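SnoN,Epimerase SnoN (Streptomyces nogalater, PDB 5EP9) is a non-heme iron epimerase of nogalamycin biosynthesis that depends on alpha-ketoglutarate and binds both that cosubstrate and an iron ion. Local coordinates at residues E63-V74 with Y86-M97. Sequence-based numbering, arbitrary orientation.
Sequences EARRLLAHEESV and YVADAQLGSDTM
Val-74 and Tyr-86 form an antiparallel hydrogen-bonded pair at the major sheet's edge in this cupin-type (PhyH family) fold, where loop 71-73 links helix 54-70 to edge strand 74-77; both segments lie in the first SnoN part (14-202) of the fusion. Val-74 N to Tyr-86 O spans 2.6 Å and Tyr-86 N to Val-74 O 2.8 Å. A chi1 of 65° turns the Tyr-86 ring alongside Val-74, whose CB sits over one face, a CH-pi contact 3.9 Å from the centroid and 19° off the normal. The Tyr-86 side chain lies about 9 Å from bound 2-oxoglutarate, near but outside its pocket.

Tight packing lies between the helix and buried Val-87 and Met-97. Leu-68 CD2 packs on Val-87 CG2 at 3.8 Å, Leu-67 CD1 meets Met-97 CG tip to tip at 3.7 Å, and Met-97 CE reaches Ala-64, which also touches Val-125 of strand 118-128.

The solvent side is looser: a water bridges Glu-72 O and Ala-88 N, and exposed Arg-66 grips Glu-63 side-on. At the boundary, buried Ser-94 OG, capping helix 95-101, accepts from Met-97 N (3.0 Å, 176°) and donates to Glu-63 OE2 at 2.6 Å, across the carboxylate plane from Arg-66 NH2.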
ATOM      1  N   GLU A  63      -4.916  17.657  -0.175  1.00 34.75           N
ATOM      2  CA  GLU A  63      -4.263  17.414   1.131  1.00 34.92           C
ATOM      3  C   GLU A  63      -2.864  16.685   0.843  1.00 33.76           C
ATOM      4  O   GLU A  63      -1.874  16.994   1.477  1.00 32.48           O
ATOM      5  CB  GLU A  63      -5.123  16.566   2.017  1.00 34.76           C
ATOM      6  CG  GLU A  63      -4.421  16.146   3.310  1.00 36.42           C
ATOM      7  CD  GLU A  63      -4.274  17.257   4.348  1.00 39.06           C
ATOM      8  OE1 GLU A  63      -4.586  18.430   4.069  1.00 38.47           O
ATOM      9  OE2 GLU A  63      -3.786  16.934   5.458  1.00 39.94           O
ATOM     10  N   ALA A  64      -2.853  15.775  -0.103  1.00 32.24           N
ATOM     11  CA  ALA A  64      -1.571  15.149  -0.540  1.00 32.98           C
ATOM     12  C   ALA A  64      -0.561  16.181  -0.954  1.00 34.09           C
ATOM     13  O   ALA A  64       0.583  16.176  -0.453  1.00 32.59           O
ATOM     14  CB  ALA A  64      -1.759  14.149  -1.642  1.00 32.30           C
ATOM     15  N   ARG A  65      -1.023  17.140  -1.750  1.00 35.25           N
ATOM     16  CA  ARG A  65      -0.100  18.218  -2.210  1.00 37.20           C
ATOM     17  C   ARG A  65       0.383  19.119  -1.095  1.00 35.99           C
ATOM     18  O   ARG A  65       1.560  19.490  -1.051  1.00 35.57           O
ATOM     19  CB  ARG A  65      -0.743  19.124  -3.245  1.00 41.33           C
ATOM     20  CG  ARG A  65      -0.982  18.447  -4.605  1.00 42.96           C
ATOM     21  CD  ARG A  65      -1.481  19.485  -5.615  1.00 48.61           C
ATOM     22  NE  ARG A  65      -1.336  18.950  -6.951  1.00 57.86           N
ATOM     23  CZ  ARG A  65      -2.270  18.890  -7.928  1.00 61.32           C
ATOM     24  NH1 ARG A  65      -3.500  19.453  -7.811  1.00 66.97           N
ATOM     25  NH2 ARG A  65      -1.949  18.280  -9.077  1.00 59.30           N
ATOM     26  N   ARG A  66      -0.539  19.434  -0.201  1.00 34.27           N
ATOM     27  CA  ARG A  66      -0.224  20.276   0.942  1.00 35.38           C
ATOM     28  C   ARG A  66       0.840  19.628   1.834  1.00 33.84           C
ATOM     29  O   ARG A  66       1.766  20.265   2.247  1.00 32.89           O
ATOM     30  CB  ARG A  66      -1.480  20.566   1.806  1.00 36.79           C
ATOM     31  CG  ARG A  66      -1.266  21.626   2.874  1.00 40.60           C
ATOM     32  CD  ARG A  66      -2.445  21.694   3.853  1.00 43.29           C
ATOM     33  NE  ARG A  66      -2.589  20.448   4.646  1.00 43.92           N
ATOM     34  CZ  ARG A  66      -1.872  20.147   5.715  1.00 45.68           C
ATOM     35  NH1 ARG A  66      -0.900  20.922   6.120  1.00 45.62           N
ATOM     36  NH2 ARG A  66      -2.135  19.030   6.386  1.00 48.87           N
ATOM     37  N   LEU A  67       0.670  18.349   2.106  1.00 32.93           N
ATOM     38  CA  LEU A  67       1.595  17.628   2.952  1.00 33.28           C
ATOM     39  C   LEU A  67       3.017  17.568   2.293  1.00 34.76           C
ATOM     40  O   LEU A  67       4.011  17.809   2.934  1.00 33.98           O
ATOM     41  CB  LEU A  67       1.094  16.244   3.279  1.00 32.22           C
ATOM     42  CG  LEU A  67      -0.052  16.185   4.302  1.00 33.18           C
ATOM     43  CD1 LEU A  67      -0.693  14.837   4.305  1.00 33.38           C
ATOM     44  CD2 LEU A  67       0.338  16.517   5.727  1.00 35.29           C
ATOM     45  N   LEU A  68       3.051  17.229   1.018  1.00 34.07           N
ATOM     46  CA  LEU A  68       4.330  17.135   0.293  1.00 35.32           C
ATOM     47  C   LEU A  68       5.068  18.431   0.242  1.00 38.84           C
ATOM     48  O   LEU A  68       6.281  18.465   0.379  1.00 40.07           O
ATOM     49  CB  LEU A  68       4.104  16.610  -1.117  1.00 33.96           C
ATOM     50  CG  LEU A  68       3.824  15.099  -1.097  1.00 31.99           C
ATOM     51  CD1 LEU A  68       3.038  14.622  -2.303  1.00 31.78           C
ATOM     52  CD2 LEU A  68       5.110  14.253  -0.926  1.00 32.44           C
ATOM     53  N   ALA A  69       4.327  19.532   0.101  1.00 40.94           N
ATOM     54  CA  ALA A  69       4.906  20.865  -0.026  1.00 42.30           C
ATOM     55  C   ALA A  69       5.234  21.509   1.312  1.00 44.56           C
ATOM     56  O   ALA A  69       6.258  22.145   1.437  1.00 46.98           O
ATOM     57  CB  ALA A  69       3.990  21.802  -0.797  1.00 43.02           C
ATOM     58  N   HIS A  70       4.405  21.319   2.317  1.00 45.95           N
ATOM     59  CA  HIS A  70       4.503  22.080   3.580  1.00 49.46           C
ATOM     60  C   HIS A  70       5.017  21.291   4.771  1.00 47.83           C
ATOM     61  O   HIS A  70       5.498  21.855   5.730  1.00 46.97           O
ATOM     62  CB  HIS A  70       3.155  22.782   3.844  1.00 54.75           C
ATOM     63  CG  HIS A  70       2.819  23.852   2.795  1.00 62.89           C
ATOM     64  ND1 HIS A  70       1.603  24.494   2.733  1.00 70.56           N
ATOM     65  CD2 HIS A  70       3.561  24.395   1.787  1.00 67.95           C
ATOM     66  CE1 HIS A  70       1.609  25.382   1.744  1.00 74.93           C
ATOM     67  NE2 HIS A  70       2.789  25.346   1.154  1.00 70.71           N
ATOM     68  N   GLU A  71       4.917  19.978   4.720  1.00 45.80           N
ATOM     69  CA  GLU A  71       5.402  19.099   5.795  1.00 47.82           C
ATOM     70  C   GLU A  71       6.660  18.300   5.348  1.00 47.31           C
ATOM     71  O   GLU A  71       7.111  18.341   4.237  1.00 46.03           O
ATOM     72  CB  GLU A  71       4.337  18.084   6.285  1.00 49.31           C
ATOM     73  CG  GLU A  71       2.989  18.603   6.846  1.00 54.54           C
ATOM     74  CD  GLU A  71       3.109  19.625   7.943  1.00 58.24           C
ATOM     75  OE1 GLU A  71       3.880  19.445   8.916  1.00 67.71           O
ATOM     76  OE2 GLU A  71       2.466  20.641   7.820  1.00 61.18           O
ATOM     77  N   GLU A  72       7.171  17.523   6.274  1.00 47.53           N
ATOM     78  CA  GLU A  72       8.240  16.572   6.004  1.00 46.13           C
ATOM     79  C   GLU A  72       7.867  15.447   5.133  1.00 42.12           C
ATOM     80  O   GLU A  72       6.928  14.740   5.414  1.00 39.97           O
ATOM     81  CB  GLU A  72       8.727  15.941   7.315  1.00 48.21           C
ATOM     82  CG  GLU A  72       9.511  16.953   8.099  1.00 49.80           C
ATOM     83  CD  GLU A  72      10.714  16.382   8.771  1.00 50.68           C
ATOM     84  OE1 GLU A  72      11.587  15.849   8.008  1.00 49.97           O
ATOM     85  OE2 GLU A  72      10.801  16.603  10.025  1.00 50.44           O
ATOM     86  N   SER A  73       8.706  15.221   4.139  1.00 39.45           N
ATOM     87  CA  SER A  73       8.661  14.019   3.373  1.00 37.42           C
ATOM     88  C   SER A  73      10.004  13.277   3.435  1.00 38.66           C
ATOM     89  O   SER A  73      11.014  13.799   3.927  1.00 39.42           O
ATOM     90  CB  SER A  73       8.260  14.338   1.931  1.00 35.68           C
ATOM     91  OG  SER A  73       9.169  15.221   1.401  1.00 36.71           O
ATOM     92  N   VAL A  74       9.991  12.084   2.888  1.00 37.97           N
ATOM     93  CA  VAL A  74      11.162  11.230   2.848  1.00 40.59           C
ATOM     94  C   VAL A  74      11.500  10.863   1.380  1.00 38.85           C
ATOM     95  O   VAL A  74      10.657  10.546   0.573  1.00 37.43           O
ATOM     96  CB  VAL A  74      10.955   9.964   3.719  1.00 42.42           C
ATOM     97  CG1 VAL A  74      12.172   9.008   3.582  1.00 44.66           C
ATOM     98  CG2 VAL A  74      10.754  10.365   5.178  1.00 43.63           C
ATOM     99  N   TYR A  86       7.950  10.459  -0.277  1.00 30.81           N
ATOM    100  CA  TYR A  86       6.753  10.070   0.403  1.00 31.24           C
ATOM    101  C   TYR A  86       6.629  10.717   1.747  1.00 31.23           C
ATOM    102  O   TYR A  86       7.622  11.114   2.405  1.00 31.29           O
ATOM    103  CB  TYR A  86       6.622   8.557   0.534  1.00 31.80           C
ATOM    104  CG  TYR A  86       7.651   7.904   1.372  1.00 34.24           C
ATOM    105  CD1 TYR A  86       8.919   7.589   0.849  1.00 37.10           C
ATOM    106  CD2 TYR A  86       7.385   7.575   2.682  1.00 36.52           C
ATOM    107  CE1 TYR A  86       9.860   6.943   1.641  1.00 38.96           C
ATOM    108  CE2 TYR A  86       8.325   6.946   3.498  1.00 39.92           C
ATOM    109  CZ  TYR A  86       9.565   6.634   2.975  1.00 40.29           C
ATOM    110  OH  TYR A  86      10.444   6.018   3.833  1.00 39.23           O
ATOM    111  N   VAL A  87       5.406  10.894   2.112  1.00 29.78           N
ATOM    112  CA  VAL A  87       5.094  11.338   3.468  1.00 31.32           C
ATOM    113  C   VAL A  87       4.813  10.072   4.255  1.00 30.61           C
ATOM    114  O   VAL A  87       3.846   9.377   3.969  1.00 29.35           O
ATOM    115  CB  VAL A  87       3.882  12.324   3.522  1.00 31.80           C
ATOM    116  CG1 VAL A  87       3.607  12.773   4.969  1.00 33.21           C
ATOM    117  CG2 VAL A  87       4.154  13.501   2.645  1.00 33.29           C
ATOM    118  N   ALA A  88       5.619   9.836   5.287  1.00 32.09           N
ATOM    119  CA  ALA A  88       5.573   8.612   6.126  1.00 33.03           C
ATOM    120  C   ALA A  88       4.516   8.769   7.209  1.00 34.06           C
ATOM    121  O   ALA A  88       4.312   9.860   7.733  1.00 31.93           O
ATOM    122  CB  ALA A  88       6.903   8.403   6.831  1.00 33.80           C
ATOM    123  N   ASP A  89       3.791   7.691   7.431  1.00 34.74           N
ATOM    124  CA  ASP A  89       2.787   7.629   8.485  1.00 36.97           C
ATOM    125  C   ASP A  89       1.833   8.853   8.430  1.00 35.99           C
ATOM    126  O   ASP A  89       1.591   9.523   9.444  1.00 34.97           O
ATOM    127  CB  ASP A  89       3.497   7.564   9.829  1.00 42.40           C
ATOM    128  CG  ASP A  89       4.438   6.353   9.948  1.00 47.76           C
ATOM    129  OD1 ASP A  89       3.938   5.192   9.935  1.00 46.70           O
ATOM    130  OD2 ASP A  89       5.694   6.597   9.938  1.00 52.00           O
ATOM    131  N   ALA A  90       1.353   9.141   7.234  1.00 33.08           N
ATOM    132  CA  ALA A  90       0.680  10.397   6.961  1.00 34.24           C
ATOM    133  C   ALA A  90      -0.607  10.584   7.746  1.00 35.01           C
ATOM    134  O   ALA A  90      -0.960  11.712   8.125  1.00 36.57           O
ATOM    135  CB  ALA A  90       0.421  10.521   5.500  1.00 33.15           C
ATOM    136  N   GLN A  91      -1.182   9.458   8.114  1.00 34.54           N
ATOM    137  CA  GLN A  91      -2.372   9.448   8.932  1.00 36.40           C
ATOM    138  C   GLN A  91      -2.205   9.951  10.325  1.00 38.47           C
ATOM    139  O   GLN A  91      -3.141  10.299  10.907  1.00 38.42           O
ATOM    140  CB  GLN A  91      -3.025   8.085   8.971  1.00 36.37           C
ATOM    141  CG  GLN A  91      -2.463   7.080   9.986  1.00 37.00           C
ATOM    142  CD  GLN A  91      -1.113   6.434   9.582  1.00 36.08           C
ATOM    143  OE1 GLN A  91      -0.555   6.706   8.554  1.00 36.54           O
ATOM    144  NE2 GLN A  91      -0.609   5.619  10.440  1.00 37.95           N
ATOM    145  N   LEU A  92      -1.011   9.938  10.848  1.00 40.95           N
ATOM    146  CA  LEU A  92      -0.772  10.389  12.236  1.00 43.48           C
ATOM    147  C   LEU A  92      -0.855  11.883  12.359  1.00 45.12           C
ATOM    148  O   LEU A  92      -1.310  12.349  13.337  1.00 46.46           O
ATOM    149  CB  LEU A  92       0.585   9.927  12.825  1.00 43.99           C
ATOM    150  CG  LEU A  92       0.842   8.397  12.839  1.00 44.51           C
ATOM    151  CD1 LEU A  92       2.240   8.079  13.412  1.00 44.59           C
ATOM    152  CD2 LEU A  92      -0.289   7.681  13.622  1.00 45.39           C
ATOM    153  N   GLY A  93      -0.372  12.612  11.381  1.00 44.14           N
ATOM    154  CA  GLY A  93      -0.406  14.088  11.369  1.00 46.08           C
ATOM    155  C   GLY A  93      -1.568  14.753  10.585  1.00 44.07           C
ATOM    156  O   GLY A  93      -1.863  15.884  10.790  1.00 49.66           O
ATOM    157  N   SER A  94      -2.316  13.989   9.840  1.00 40.60           N
ATOM    158  CA  SER A  94      -3.392  14.518   9.038  1.00 39.54           C
ATOM    159  C   SER A  94      -4.668  13.732   9.216  1.00 38.80           C
ATOM    160  O   SER A  94      -4.758  12.590   8.824  1.00 38.61           O
ATOM    161  CB  SER A  94      -2.963  14.413   7.548  1.00 37.35           C
ATOM    162  OG  SER A  94      -4.078  14.664   6.698  1.00 36.52           O
ATOM    163  N   ASP A  95      -5.631  14.344   9.809  1.00 41.19           N
ATOM    164  CA  ASP A  95      -6.941  13.710   9.923  1.00 43.02           C
ATOM    165  C   ASP A  95      -7.450  13.273   8.439  1.00 42.07           C
ATOM    166  O   ASP A  95      -8.176  12.303   8.329  1.00 38.67           O
ATOM    167  CB  ASP A  95      -7.929  14.650  10.581  1.00 44.37           C
ATOM    168  CG  ASP A  95      -7.516  14.890  12.102  1.00 52.15           C
ATOM    169  OD1 ASP A  95      -6.728  14.047  12.600  1.00 57.88           O
ATOM    170  OD2 ASP A  95      -7.959  15.848  12.775  1.00 55.44           O
ATOM    171  N   THR A  96      -7.215  14.119   7.449  1.00 38.63           N
ATOM    172  CA  THR A  96      -7.829  14.021   6.215  1.00 36.30           C
ATOM    173  C   THR A  96      -7.228  12.660   5.588  1.00 36.05           C
ATOM    174  O   THR A  96      -7.964  11.783   5.218  1.00 32.13           O
ATOM    175  CB  THR A  96      -7.537  15.252   5.333  1.00 35.59           C
ATOM    176  OG1 THR A  96      -8.267  16.371   5.822  1.00 36.32           O
ATOM    177  CG2 THR A  96      -7.982  15.005   3.902  1.00 34.16           C
ATOM    178  N   MET A  97      -5.940  12.486   5.724  1.00 34.54           N
ATOM    179  CA  MET A  97      -5.377  11.251   5.433  1.00 38.08           C
ATOM    180  C   MET A  97      -5.824  10.044   6.296  1.00 37.89           C
ATOM    181  O   MET A  97      -5.987   8.924   5.767  1.00 34.31           O
ATOM    182  CB  MET A  97      -3.810  11.342   5.339  1.00 39.95           C
ATOM    183  CG  MET A  97      -3.341  12.236   4.201  1.00 41.42           C
ATOM    184  SD  MET A  97      -4.058  11.626   2.644  1.00 46.45           S
ATOM    185  CE  MET A  97      -3.661  12.942   1.552  1.00 49.41           C
TER
HETATM  186  O   HOH W   1       7.217  12.113   6.179  1.00 35.91           O